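Local atomic coordinates of esterase TesA (PDB entry 4JGG), a protein that hydrolyses carboxylic esters, including Tween detergents and short-chain p-nitrophenyl esters, and acts weakly as a thioesterase on palmitoyl-coenzyme A. Residues 24-29 / 62-67; 66-71 / 91-96. All coordinates share one frame; numbering follows the deposited sequence.

Contact 1. Residues 24-29 / 62-67; sequences LLVVGD and NASISG
V26 carries CG1 anti to its backbone N (chi1 -179°), and S64 holds OG anti to its carbonyl carbon and beside its own N (chi1 -53°). These torsions bring V26 CG1 to 3.6 Å from S64 OG. N62 brings OD1 to the flank of V26, 3.8 Å from its CB. The V26 and N62 side chains meet at a slant. S64 OG donates to N62 OD1 at 2.7 Å, in the plane of the amide carbonyl. S64 N adds a weak bond to the same oxygen, so two donors of S64 grip OD1, while ND2 bonds to S32 O in helix 30-33. On the other face, A63 CB meets L25 CD1 at 3.9 Å.

The two segments run in nearly the same direction. V26 and N62 form a parallel bridge, with A63 N bound to V26 O at 2.7 Å. Beyond N62 the segment 62-67 is no longer a regular strand. It still follows the first, and I65 N bonds to G28 O at 3.0 Å. A CA-H...O contact comes next, from D29 CA to I65 O at 3.3 Å. G28 and D29 open the GDS sequence that names the family, just before S30, the nucleophile by similarity. The side chain of S66 lies about 4 Å from that of S30. D29 OD1 caps the helix at 30-33 by accepting I31 N.

Around the contact, strand 23-28 lies between strands 59-62 and 88-92. L25 and A63 rest on L80 of helix 70-84, and A63 O accepts a bond from R76 of that helix. V26 and N62 touch V44 of helix 43-53.

Contact 2. Residues 66-71 / 91-96; sequences SGDTSA and IELGGN
S70 and G94 bring the two backbones nearest each other, CA to CA 5.2 Å, at points where both segments turn into helices. N96 sets CG anti to its carbonyl carbon (chi1 -73°) and points its amide back at the other segment. ND2 donates to D68 O at 2.7 Å. The bond is nearly straight, at 173° at the hydrogen. D68 O lies close to the amide plane of N96, while the donor is tilted 23° from the carbonyl plane of D68. A water gives D68 O a second donor at 2.9 Å. It accepts G94 N at 2.7 Å and N96 N at 3.0 Å, tying the first turn of helix 95-99 to the loop.

G67 and N96 match the conserved glycine and asparagine of SGNH hydrolases. In relatives these help to form the oxyanion hole with the nucleophile. The side chain of N96 is about 5 Å from that of S30, consistent with such a role. Its bond to D68 O would fix the rotation of the amide.

L93 packs against the loop: CD1 reaches T69 O at 3.5 Å and D68 OD2 at 3.8 Å, and CD2 comes near D68 CB, the two side chains meeting at a slant. D68 OD2 is engaged beyond the contact, in a salt bridge with R76. T69 CG2 meets N96 CB, the two side chains crossing at about a right angle. T69 OG1 caps helix 70-84 by accepting G72 N. S70 OG bonds to D97 and N110.

Overall arrangement
The two contacts lie side by side, their centres about 9 Å apart, at the same end of the parallel sheet. Contact 1 begins on strand 23-28 and ends in the loop after strand 59-62. Contact 2 starts in that loop, sharing S66 and G67, and closes on strand 88-92 and helix 95-99. Strands 23-28 and 88-92 are neighbours, with a probable hydrogen bond from E92 N to V27 O. D29 OD1 and E92 OE2 are 2.5 Å apart, so one carboxylate probably carries a proton. Both contacts lie where three strand-end loops meet near S30 and H180, active-site residues by similarity, as in the α/β/α fold of SGNH hydrolases.

Contact 1. Residues 24-29 / 62-67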
loop_
_atom_site.group_PDB
_atom_site.type_symbol
_atom_site.label_atom_id
_atom_site.label_comp_id
_atom_site.label_asym_id
_atom_site.label_seq_id
_atom_site.Cartn_x
_atom_site.Cartn_y
_atom_site.Cartn_z
ATOM N N LEU A 24 -11.625 -6.908 3.206
ATOM C CA LEU A 24 -10.233 -6.558 2.950
ATOM C C LEU A 24 -10.166 -5.060 2.631
ATOM O O LEU A 24 -10.557 -4.603 1.551
ATOM C CB LEU A 24 -9.694 -7.381 1.782
ATOM C CG LEU A 24 -8.187 -7.467 1.517
ATOM C CD1 LEU A 24 -7.923 -8.671 0.620
ATOM C CD2 LEU A 24 -7.655 -6.201 0.891
ATOM N N LEU A 25 -9.686 -4.291 3.593
ATOM C CA LEU A 25 -9.667 -2.845 3.441
ATOM C C LEU A 25 -8.310 -2.423 2.899
ATOM O O LEU A 25 -7.295 -2.743 3.507
ATOM C CB LEU A 25 -9.891 -2.187 4.788
ATOM C CG LEU A 25 -9.747 -0.660 4.833
ATOM C CD1 LEU A 25 -10.881 0.031 4.096
ATOM C CD2 LEU A 25 -9.690 -0.215 6.271
ATOM N N VAL A 26 -8.307 -1.747 1.750
ATOM C CA VAL A 26 -7.092 -1.128 1.214
ATOM C C VAL A 26 -7.070 0.357 1.523
ATOM O O VAL A 26 -7.951 1.109 1.086
ATOM C CB VAL A 26 -6.956 -1.274 -0.317
ATOM C CG1 VAL A 26 -5.638 -0.621 -0.797
ATOM C CG2 VAL A 26 -6.991 -2.758 -0.744
ATOM N N VAL A 27 -6.049 0.783 2.255
ATOM C CA VAL A 27 -5.880 2.193 2.591
ATOM C C VAL A 27 -4.609 2.731 1.929
ATOM O O VAL A 27 -3.508 2.588 2.472
ATOM C CB VAL A 27 -5.814 2.380 4.120
ATOM C CG1 VAL A 27 -5.808 3.873 4.480
ATOM C CG2 VAL A 27 -6.985 1.658 4.788
ATOM N N GLY A 28 -4.764 3.338 0.754
ATOM C CA GLY A 28 -3.618 3.773 -0.026
ATOM C C GLY A 28 -3.698 5.199 -0.544
ATOM O O GLY A 28 -4.547 5.988 -0.128
ATOM N N ASP A 29 -2.789 5.529 -1.454
ATOM C CA ASP A 29 -2.785 6.836 -2.100
ATOM C C ASP A 29 -3.078 6.668 -3.580
ATOM O O ASP A 29 -3.740 5.711 -3.977
ATOM C CB ASP A 29 -1.439 7.542 -1.892
ATOM C CG ASP A 29 -0.246 6.662 -2.227
ATOM O OD1 ASP A 29 -0.377 5.729 -3.047
ATOM O OD2 ASP A 29 0.840 6.902 -1.656
ATOM N N ASN A 62 -11.822 -0.540 -1.332
ATOM C CA ASN A 62 -10.706 0.345 -1.645
ATOM C C ASN A 62 -10.975 1.708 -1.045
ATOM O O ASN A 62 -11.955 2.357 -1.404
ATOM C CB ASN A 62 -10.527 0.482 -3.160
ATOM C CG ASN A 62 -9.193 1.124 -3.531
ATOM O OD1 ASN A 62 -8.366 1.393 -2.661
ATOM N ND2 ASN A 62 -8.979 1.365 -4.821
ATOM N N ALA A 63 -10.125 2.131 -0.117
ATOM C CA ALA A 63 -10.273 3.443 0.492
ATOM C C ALA A 63 -9.073 4.323 0.155
ATOM O O ALA A 63 -8.630 5.133 0.972
ATOM C CB ALA A 63 -10.443 3.312 1.996
ATOM N N SER A 64 -8.539 4.165 -1.051
ATOM C CA SER A 64 -7.324 4.901 -1.438
ATOM C C SER A 64 -7.634 6.282 -2.017
ATOM O O SER A 64 -8.547 6.429 -2.837
ATOM C CB SER A 64 -6.493 4.065 -2.419
ATOM O OG SER A 64 -6.252 2.784 -1.864
ATOM N N ILE A 65 -6.858 7.286 -1.602
ATOM C CA ILE A 65 -7.082 8.658 -2.035
ATOM C C ILE A 65 -5.775 9.330 -2.454
ATOM O O ILE A 65 -4.815 9.374 -1.688
ATOM C CB ILE A 65 -7.689 9.507 -0.909
ATOM C CG1 ILE A 65 -8.980 8.868 -0.376
ATOM C CG2 ILE A 65 -7.945 10.933 -1.390
ATOM C CD1 ILE A 65 -9.641 9.707 0.706
ATOM N N SER A 66 -5.745 9.867 -3.664
ATOM C CA SER A 66 -4.579 10.633 -4.106
ATOM C C SER A 66 -4.265 11.745 -3.110
ATOM O O SER A 66 -5.168 12.399 -2.608
ATOM C CB SER A 66 -4.839 11.245 -5.481
ATOM O OG SER A 66 -5.042 10.221 -6.442
ATOM N N GLY A 67 -2.981 11.948 -2.825
ATOM C CA GLY A 67 -2.546 13.036 -1.966
ATOM C C GLY A 67 -2.353 12.615 -0.521
ATOM O O GLY A 67 -1.841 13.382 0.302
#

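Contact 2. Residues 66-71 / 91-96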
loop_
_atom_site.group_PDB
_atom_site.type_symbol
_atom_site.label_atom_id
_atom_site.label_comp_id
_atom_site.label_asym_id
_atom_site.label_seq_id
_atom_site.Cartn_x
_atom_site.Cartn_y
_atom_site.Cartn_z
ATOM N N SER A 66 -5.745 9.867 -3.664
ATOM C CA SER A 66 -4.579 10.633 -4.106
ATOM C C SER A 66 -4.265 11.745 -3.110
ATOM O O SER A 66 -5.168 12.399 -2.608
ATOM C CB SER A 66 -4.839 11.245 -5.481
ATOM O OG SER A 66 -5.042 10.221 -6.442
ATOM N N GLY A 67 -2.981 11.948 -2.825
ATOM C CA GLY A 67 -2.546 13.036 -1.966
ATOM C C GLY A 67 -2.353 12.615 -0.521
ATOM O O GLY A 67 -1.841 13.382 0.302
ATOM N N ASP A 68 -2.742 11.384 -0.201
ATOM C CA ASP A 68 -2.743 10.962 1.201
ATOM C C ASP A 68 -1.328 10.690 1.722
ATOM O O ASP A 68 -0.432 10.342 0.958
ATOM C CB ASP A 68 -3.655 9.747 1.405
ATOM C CG ASP A 68 -4.229 9.667 2.816
ATOM O OD1 ASP A 68 -4.203 10.675 3.543
ATOM O OD2 ASP A 68 -4.724 8.583 3.202
ATOM N N THR A 69 -1.147 10.855 3.025
ATOM C CA THR A 69 0.151 10.713 3.675
ATOM C C THR A 69 -0.020 9.783 4.858
ATOM O O THR A 69 -1.136 9.428 5.195
ATOM C CB THR A 69 0.637 12.068 4.249
ATOM O OG1 THR A 69 -0.381 12.619 5.098
ATOM C CG2 THR A 69 0.974 13.060 3.148
ATOM N N SER A 70 1.076 9.414 5.520
ATOM C CA SER A 70 0.956 8.562 6.706
ATOM C C SER A 70 0.104 9.235 7.785
ATOM O O SER A 70 -0.694 8.581 8.453
ATOM C CB SER A 70 2.331 8.183 7.264
ATOM O OG SER A 70 3.007 9.326 7.756
ATOM N N ALA A 71 0.251 10.546 7.940
ATOM C CA ALA A 71 -0.553 11.262 8.930
ATOM C C ALA A 71 -2.025 11.256 8.540
ATOM O O ALA A 71 -2.893 11.079 9.389
ATOM C CB ALA A 71 -0.047 12.679 9.106
ATOM N N ILE A 91 -2.039 -1.587 4.006
ATOM C CA ILE A 91 -1.649 -0.174 4.074
ATOM C C ILE A 91 -0.594 0.154 3.031
ATOM O O ILE A 91 0.478 -0.447 3.013
ATOM C CB ILE A 91 -1.121 0.206 5.473
ATOM C CG1 ILE A 91 -2.235 0.098 6.520
ATOM C CG2 ILE A 91 -0.524 1.605 5.459
ATOM C CD1 ILE A 91 -1.718 0.160 7.950
ATOM N N GLU A 92 -0.901 1.126 2.177
ATOM C CA GLU A 92 0.012 1.583 1.140
ATOM C C GLU A 92 0.184 3.104 1.209
ATOM O O GLU A 92 -0.270 3.841 0.334
ATOM C CB GLU A 92 -0.481 1.166 -0.250
ATOM C CG GLU A 92 0.493 1.537 -1.377
ATOM C CD GLU A 92 0.071 2.766 -2.170
ATOM O OE1 GLU A 92 -1.103 2.831 -2.590
ATOM O OE2 GLU A 92 0.919 3.668 -2.389
ATOM N N LEU A 93 0.854 3.565 2.253
ATOM C CA LEU A 93 1.017 4.990 2.469
ATOM C C LEU A 93 2.476 5.333 2.752
ATOM O O LEU A 93 3.282 4.447 3.055
ATOM C CB LEU A 93 0.116 5.439 3.617
ATOM C CG LEU A 93 -1.378 5.529 3.291
ATOM C CD1 LEU A 93 -2.104 6.157 4.459
ATOM C CD2 LEU A 93 -1.599 6.366 2.033
ATOM N N GLY A 94 2.821 6.612 2.646
ATOM C CA GLY A 94 4.185 7.052 2.915
ATOM C C GLY A 94 4.974 7.386 1.668
ATOM O O GLY A 94 6.052 7.977 1.741
ATOM N N GLY A 95 4.447 7.000 0.512
ATOM C CA GLY A 95 5.058 7.385 -0.743
ATOM C C GLY A 95 5.082 8.888 -0.858
ATOM O O GLY A 95 6.041 9.478 -1.358
ATOM N N ASN A 96 4.011 9.525 -0.387
ATOM C CA ASN A 96 3.962 10.988 -0.385
ATOM C C ASN A 96 4.855 11.601 0.670
ATOM O O ASN A 96 5.476 12.618 0.421
ATOM C CB ASN A 96 2.523 11.505 -0.277
ATOM C CG ASN A 96 1.762 11.317 -1.570
ATOM O OD1 ASN A 96 2.282 11.619 -2.643
ATOM N ND2 ASN A 96 0.545 10.769 -1.485
HETATM O O HOH W 1 1.610 8.238 0.800
#